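Putative phosphomethylpyrimidine kinase (Bacteroides thetaiotaomicron, PDB 3MBH) probably phosphorylates pyridoxal at the expense of ATP, as a pyridoxal kinase of the ribokinase clan, and binds pyridoxal. Local coordinates at residues A[140-145]-A[179-184]. Sequence-based numbering, arbitrary orientation.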
ATOM      1  N   ALA A 140      27.888 -13.740  20.614  1.00 17.69           N
ATOM      2  CA  ALA A 140      26.657 -13.169  19.998  1.00 17.45           C
ATOM      3  C   ALA A 140      25.713 -12.615  21.043  1.00 17.24           C
ATOM      4  O   ALA A 140      25.714 -13.077  22.176  1.00 16.82           O
ATOM      5  CB  ALA A 140      25.933 -14.214  19.209  1.00 16.35           C
ATOM      6  N   ASP A 141      24.861 -11.691  20.606  1.00 17.70           N
ATOM      7  CA  ASP A 141      23.748 -11.189  21.420  1.00 16.90           C
ATOM      8  C   ASP A 141      22.497 -12.046  21.243  1.00 16.52           C
ATOM      9  O   ASP A 141      21.717 -12.263  22.192  1.00 16.01           O
ATOM     10  CB  ASP A 141      23.415  -9.739  21.059  1.00 17.47           C
ATOM     11  CG  ASP A 141      24.603  -8.796  21.217  1.00 18.20           C
ATOM     12  OD1 ASP A 141      25.285  -8.904  22.227  1.00 19.52           O
ATOM     13  OD2 ASP A 141      24.854  -7.940  20.359  1.00 17.68           O
ATOM     14  N   VAL A 142      22.300 -12.537  20.029  1.00 16.51           N
ATOM     15  CA  VAL A 142      21.095 -13.286  19.644  1.00 15.54           C
ATOM     16  C   VAL A 142      21.572 -14.507  18.885  1.00 15.25           C
ATOM     17  O   VAL A 142      22.328 -14.343  17.955  1.00 15.29           O
ATOM     18  CB  VAL A 142      20.154 -12.436  18.755  1.00 15.75           C
ATOM     19  CG1 VAL A 142      18.756 -13.255  18.476  1.00 14.93           C
ATOM     20  CG2 VAL A 142      19.825 -11.065  19.405  1.00 15.62           C
ATOM     21  N   ILE A 143      21.186 -15.716  19.290  1.00 14.86           N
ATOM     22  CA  ILE A 143      21.413 -16.920  18.519  1.00 14.60           C
ATOM     23  C   ILE A 143      20.125 -17.663  18.200  1.00 14.86           C
ATOM     24  O   ILE A 143      19.172 -17.629  18.966  1.00 14.06           O
ATOM     25  CB  ILE A 143      22.427 -17.909  19.197  1.00 15.88           C
ATOM     26  CG1 ILE A 143      21.907 -18.400  20.561  1.00 14.59           C
ATOM     27  CG2 ILE A 143      23.836 -17.269  19.357  1.00 14.07           C
ATOM     28  CD1 ILE A 143      22.786 -19.578  21.154  1.00 14.38           C
ATOM     29  N   THR A 144      20.099 -18.328  17.057  1.00 14.24           N
ATOM     30  CA  THR A 144      18.885 -18.925  16.565  1.00 15.18           C
ATOM     31  C   THR A 144      19.045 -20.434  16.155  1.00 16.16           C
ATOM     32  O   THR A 144      18.644 -20.843  15.070  1.00 16.70           O
ATOM     33  CB  THR A 144      18.362 -18.131  15.383  1.00 15.46           C
ATOM     34  OG1 THR A 144      19.361 -18.043  14.358  1.00 14.87           O
ATOM     35  CG2 THR A 144      17.937 -16.664  15.835  1.00 13.96           C
ATOM     36  N   PRO A 145      19.605 -21.261  17.032  1.00 15.98           N
ATOM     37  CA  PRO A 145      19.671 -22.689  16.696  1.00 16.11           C
ATOM     38  C   PRO A 145      18.326 -23.360  16.461  1.00 17.00           C
ATOM     39  O   PRO A 145      17.365 -23.070  17.192  1.00 16.61           O
ATOM     40  CB  PRO A 145      20.203 -23.317  17.949  1.00 16.98           C
ATOM     41  CG  PRO A 145      19.913 -22.300  19.049  1.00 17.39           C
ATOM     42  CD  PRO A 145      19.910 -20.980  18.435  1.00 15.43           C
ATOM     43  N   PRO A 179      24.779 -15.242  25.082  1.00 18.38           N
ATOM     44  CA  PRO A 179      23.719 -14.530  24.418  1.00 17.92           C
ATOM     45  C   PRO A 179      22.606 -14.082  25.316  1.00 17.53           C
ATOM     46  O   PRO A 179      22.112 -14.879  26.103  1.00 17.11           O
ATOM     47  CB  PRO A 179      23.186 -15.556  23.406  1.00 18.59           C
ATOM     48  CG  PRO A 179      24.302 -16.470  23.188  1.00 18.10           C
ATOM     49  CD  PRO A 179      25.091 -16.518  24.422  1.00 19.15           C
ATOM     50  N   GLN A 180      22.217 -12.811  25.187  1.00 16.94           N
ATOM     51  CA  GLN A 180      21.099 -12.282  25.937  1.00 17.60           C
ATOM     52  C   GLN A 180      19.799 -12.904  25.436  1.00 16.19           C
ATOM     53  O   GLN A 180      18.894 -13.114  26.200  1.00 16.18           O
ATOM     54  CB  GLN A 180      21.069 -10.757  25.806  1.00 17.50           C
ATOM     55  CG  GLN A 180      19.798 -10.102  26.443  1.00 21.17           C
ATOM     56  CD  GLN A 180      19.573  -8.663  25.984  1.00 25.32           C
ATOM     57  OE1 GLN A 180      20.528  -7.858  25.896  1.00 25.51           O
ATOM     58  NE2 GLN A 180      18.306  -8.328  25.686  1.00 21.22           N
ATOM     59  N   VAL A 181      19.731 -13.185  24.143  1.00 15.78           N
ATOM     60  CA  VAL A 181      18.533 -13.770  23.514  1.00 15.29           C
ATOM     61  C   VAL A 181      18.897 -15.072  22.818  1.00 15.40           C
ATOM     62  O   VAL A 181      19.873 -15.152  22.001  1.00 14.69           O
ATOM     63  CB  VAL A 181      17.873 -12.819  22.498  1.00 14.93           C
ATOM     64  CG1 VAL A 181      16.660 -13.517  21.740  1.00 11.01           C
ATOM     65  CG2 VAL A 181      17.349 -11.542  23.214  1.00 13.60           C
ATOM     66  N   VAL A 182      18.132 -16.097  23.163  1.00 14.30           N
ATOM     67  CA  VAL A 182      18.310 -17.403  22.569  1.00 14.92           C
ATOM     68  C   VAL A 182      16.956 -17.801  22.016  1.00 15.12           C
ATOM     69  O   VAL A 182      15.953 -17.716  22.719  1.00 14.27           O
ATOM     70  CB  VAL A 182      18.762 -18.452  23.601  1.00 14.79           C
ATOM     71  CG1 VAL A 182      18.910 -19.835  22.964  1.00 13.07           C
ATOM     72  CG2 VAL A 182      20.086 -17.981  24.288  1.00 16.88           C
ATOM     73  N   ILE A 183      16.943 -18.231  20.754  1.00 15.73           N
ATOM     74  CA  ILE A 183      15.725 -18.705  20.117  1.00 16.42           C
ATOM     75  C   ILE A 183      15.997 -20.116  19.621  1.00 17.34           C
ATOM     76  O   ILE A 183      16.997 -20.344  18.931  1.00 17.62           O
ATOM     77  CB  ILE A 183      15.291 -17.732  18.959  1.00 15.91           C
ATOM     78  CG1 ILE A 183      15.137 -16.278  19.479  1.00 15.56           C
ATOM     79  CG2 ILE A 183      14.036 -18.261  18.283  1.00 14.13           C
ATOM     80  CD1 ILE A 183      15.011 -15.236  18.378  1.00 16.65           C
ATOM     81  N   ILE A 184      15.132 -21.063  19.980  1.00 17.23           N
ATOM     82  CA  ILE A 184      15.247 -22.418  19.489  1.00 16.97           C
ATOM     83  C   ILE A 184      14.101 -22.674  18.525  1.00 17.69           C
ATOM     84  O   ILE A 184      12.931 -22.570  18.911  1.00 17.80           O
ATOM     85  CB  ILE A 184      15.229 -23.473  20.624  1.00 17.24           C
ATOM     86  CG1 ILE A 184      16.363 -23.208  21.595  1.00 17.12           C
ATOM     87  CG2 ILE A 184      15.322 -24.906  20.004  1.00 16.26           C
ATOM     88  CD1 ILE A 184      16.352 -24.036  22.870  1.00 16.70           C
TER
HETATM   89  O   HOH W   1      24.215 -10.280  24.578  1.00 22.27           O
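Val142 and Ile143 pair with Val181 and Val182 as neighbouring parallel strands in the central sheet of a ribokinase-like fold, a compact example of how backbone bonds set the register and side chains then sort onto two faces. The chain between the segments is largely helical, and helix 164-176 covers the face bearing Ile143 and Val182, a beta-alpha-beta arrangement.

Three backbone hydrogen bonds join 140-145 to 179-184, and the pairing continues from Pro145 to Thr185. Val181 N donates to Asp141 O at 2.9 Å, Val181 O in turn accepts a hydrogen bond from Ile143 N at 3.1 Å, and Ile183 N reaches Ile143 O. CA-H...O contacts accompany them, among them Val142 CA to Val181 O at 3.2 Å.

Apolar packing differs between the faces. Val142 and Val181 lie side by side, both with CG1 anti to the backbone N, and these methyls meet at 3.9 Å beneath helix 223-236, where Leu235 touches Val142. On the other face, Ile143 lies obliquely against the ring of Pro179: its CG1, CG2 and CD1 all gather around Pro179 CG, CG2 at 3.9 Å. With chi1 at 62°, CG1 sits between the backbone N and the carbonyl carbon, from where it also meets Val182 CG1 at 4.1 Å. An alanine in place of Ile143 would probably open a gap between the Pro179 ring and Val182.

Polar side chains mark the ends. Thr144 OG1 is hydrogen-bonded to Thr228 of helix 223-236, and Asp141 OD2 accepts a hydrogen bond from the backbone N of Ile109 on the adjoining strand. The other carboxylate oxygen, Asp141 OD1, takes a hydrogen bond from a water at 2.9 Å, and that same water accepts one from Gln180 N at 3.3 Å.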